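PDB 5WII: conjugal transfer protein from Escherichia coli, which probably forms an inner-membrane component of the type IV secretion channel that serves plasmid conjugation, this chain being its C-terminal VirB8-type part, probably the soluble periplasmic domain. Local coordinates for residues Q36-R41 with T88-N93. Residues are numbered along the deposited sequence; the frame is centred on the assembly and turned at random.
With AO4 (2-chloropyridine-4-carboxylic acid), chain E.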
# COMPACT_ATOMS: atom_id res chain seq x y z
N GLN A 36 -0.99 4.72 5.38
CA GLN A 36 0.27 5.45 5.46
C GLN A 36 0.11 6.73 6.28
O GLN A 36 1.03 7.15 6.98
CB GLN A 36 0.79 5.78 4.06
CG GLN A 36 1.31 4.58 3.30
CD GLN A 36 2.60 4.04 3.88
OE1 GLN A 36 2.67 2.88 4.31
NE2 GLN A 36 3.64 4.87 3.90
N TYR A 37 -1.06 7.34 6.18
CA TYR A 37 -1.34 8.58 6.89
C TYR A 37 -1.39 8.36 8.40
O TYR A 37 -0.78 9.11 9.16
CB TYR A 37 -2.65 9.19 6.39
CG TYR A 37 -2.99 10.53 7.00
CD1 TYR A 37 -2.52 11.71 6.44
CD2 TYR A 37 -3.79 10.62 8.13
CE1 TYR A 37 -2.83 12.94 6.99
CE2 TYR A 37 -4.10 11.84 8.69
CZ TYR A 37 -3.62 13.00 8.11
OH TYR A 37 -3.94 14.21 8.67
N VAL A 38 -2.11 7.33 8.82
CA VAL A 38 -2.24 7.03 10.24
C VAL A 38 -0.89 6.71 10.86
O VAL A 38 -0.54 7.20 11.93
CB VAL A 38 -3.18 5.83 10.49
CG1 VAL A 38 -3.29 5.52 11.98
CG2 VAL A 38 -4.56 6.11 9.93
N ILE A 39 -0.13 5.86 10.17
CA ILE A 39 1.17 5.43 10.66
C ILE A 39 2.12 6.62 10.75
O ILE A 39 2.90 6.73 11.69
CB ILE A 39 1.77 4.33 9.75
CG1 ILE A 39 0.90 3.08 9.83
CG2 ILE A 39 3.20 3.99 10.16
CD1 ILE A 39 1.18 2.06 8.76
N HIS A 40 2.05 7.52 9.78
CA HIS A 40 2.82 8.74 9.81
C HIS A 40 2.42 9.61 10.97
O HIS A 40 3.27 10.26 11.61
CB HIS A 40 2.64 9.51 8.50
CG HIS A 40 3.53 9.01 7.38
ND1 HIS A 40 4.76 8.51 7.60
CD2 HIS A 40 3.32 8.96 6.01
CE1 HIS A 40 5.31 8.15 6.43
NE2 HIS A 40 4.43 8.43 5.45
N ARG A 41 1.12 9.66 11.24
CA ARG A 41 0.54 10.62 12.17
C ARG A 41 0.50 10.13 13.62
O ARG A 41 0.64 10.92 14.54
CB ARG A 41 -0.87 11.00 11.72
CG ARG A 41 -1.60 11.90 12.68
CD ARG A 41 -2.68 12.70 11.98
NE ARG A 41 -3.35 13.64 12.88
CZ ARG A 41 -4.14 14.63 12.47
NH1 ARG A 41 -4.35 14.83 11.18
NH2 ARG A 41 -4.71 15.43 13.36
N THR A 88 6.47 4.84 19.60
CA THR A 88 5.12 4.33 19.42
C THR A 88 4.97 3.74 18.02
O THR A 88 5.11 4.44 17.02
CB THR A 88 4.06 5.43 19.62
OG1 THR A 88 4.21 6.01 20.93
CG2 THR A 88 2.65 4.87 19.48
N ARG A 89 4.69 2.44 17.96
CA ARG A 89 4.49 1.75 16.70
C ARG A 89 3.01 1.55 16.43
O ARG A 89 2.21 1.46 17.37
CB ARG A 89 5.23 0.41 16.69
CG ARG A 89 4.74 -0.60 17.72
CD ARG A 89 5.51 -1.90 17.61
NE ARG A 89 5.05 -2.91 18.57
CZ ARG A 89 5.48 -3.00 19.82
NH1 ARG A 89 6.37 -2.15 20.30
NH2 ARG A 89 5.00 -3.96 20.61
N VAL A 90 2.64 1.47 15.16
CA VAL A 90 1.25 1.35 14.74
C VAL A 90 1.01 0.05 13.98
O VAL A 90 1.86 -0.38 13.19
CB VAL A 90 0.83 2.56 13.86
CG1 VAL A 90 -0.47 2.29 13.11
CG2 VAL A 90 0.69 3.80 14.72
N LYS A 91 -0.14 -0.56 14.23
CA LYS A 91 -0.57 -1.74 13.49
C LYS A 91 -2.00 -1.55 12.99
O LYS A 91 -2.93 -1.41 13.78
CB LYS A 91 -0.48 -3.00 14.36
CG LYS A 91 -1.00 -4.27 13.70
CD LYS A 91 -0.27 -4.56 12.40
CE LYS A 91 -0.72 -5.88 11.79
NZ LYS A 91 -2.17 -5.88 11.44
N ILE A 92 -2.16 -1.55 11.67
CA ILE A 92 -3.48 -1.42 11.07
C ILE A 92 -4.24 -2.74 11.19
O ILE A 92 -3.75 -3.78 10.75
CB ILE A 92 -3.39 -1.01 9.59
CG1 ILE A 92 -2.48 0.21 9.41
CG2 ILE A 92 -4.78 -0.74 9.02
CD1 ILE A 92 -2.95 1.46 10.14
N ASN A 93 -5.38 -2.69 11.88
CA ASN A 93 -6.24 -3.86 12.05
C ASN A 93 -7.30 -4.06 10.97
O ASN A 93 -7.56 -5.19 10.54
CB ASN A 93 -6.93 -3.80 13.42
CG ASN A 93 -5.94 -3.68 14.56
OD1 ASN A 93 -4.96 -4.42 14.63
ND2 ASN A 93 -6.20 -2.74 15.47
CAH AO4 E . 2.14 9.46 19.67
OAI AO4 E . 1.36 8.50 19.50
OAJ AO4 E . 2.95 9.61 20.62
CAF AO4 E . 2.11 10.58 18.62
CAA AO4 E . 2.90 10.53 17.49
CAB AO4 E . 2.79 11.64 16.56
CL1 AO4 E . 3.80 11.65 15.05
NAC AO4 E . 1.94 12.75 16.74
CAD AO4 E . 1.21 12.74 17.83
CAE AO4 E . 1.25 11.67 18.82
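Val-38 and Ile-39 of helix 27-42 pack on Val-90 and Ile-92 of strand 86-98 in a purely apolar helix-on-sheet contact at an outermost strand of the four-stranded sheet; the axes of 36-41 and 88-93 run nearly antiparallel (162°) and approach to 8.3 Å. The closest approach between the segments is Ile-39 CG1 to Val-90 CG1, 3.6 Å. Two residues further along the strand, Ile-39 CD1 meets Ile-92 CG1 at a slant, 4.2 Å away. Ile-39 has CG1 beside its backbone N (chi1 -66°), which swings the longer branch along the strand and lets it touch both residues. Val-38 is buried and looser here: its CG1 lies 4.4 Å from Val-90 CG1, and its CB is equally far from Ile-92 CD1. The same valine also rests on Ile-106 and Phe-108 of strand 103-114 and Met-130 of strand 124-134, linking the edge strand to mid-sheet. A helix packed on one face of a curved antiparallel sheet is a feature of NTF2-like folds, the clan in which VirB8 is placed. Arg-89 and Lys-91 alternate with the apolar strand residues, their side chains leaving the backbone away from the helix; Arg-89 forms a salt bridge with Asp-120. The bound 2-chloropyridine-4-carboxylic acid sits near the C-terminal end of the helix segment, its CL1 3.7 Å from His-40 O and its OAJ 3.8 Å from Thr-88 OG1. Arg-41 NH1 donates a hydrogen bond to Tyr-37 OH; Arg-41 also makes a cation-pi contact with Tyr-156, whose ring meets that of Tyr-37 with planes at about 55°.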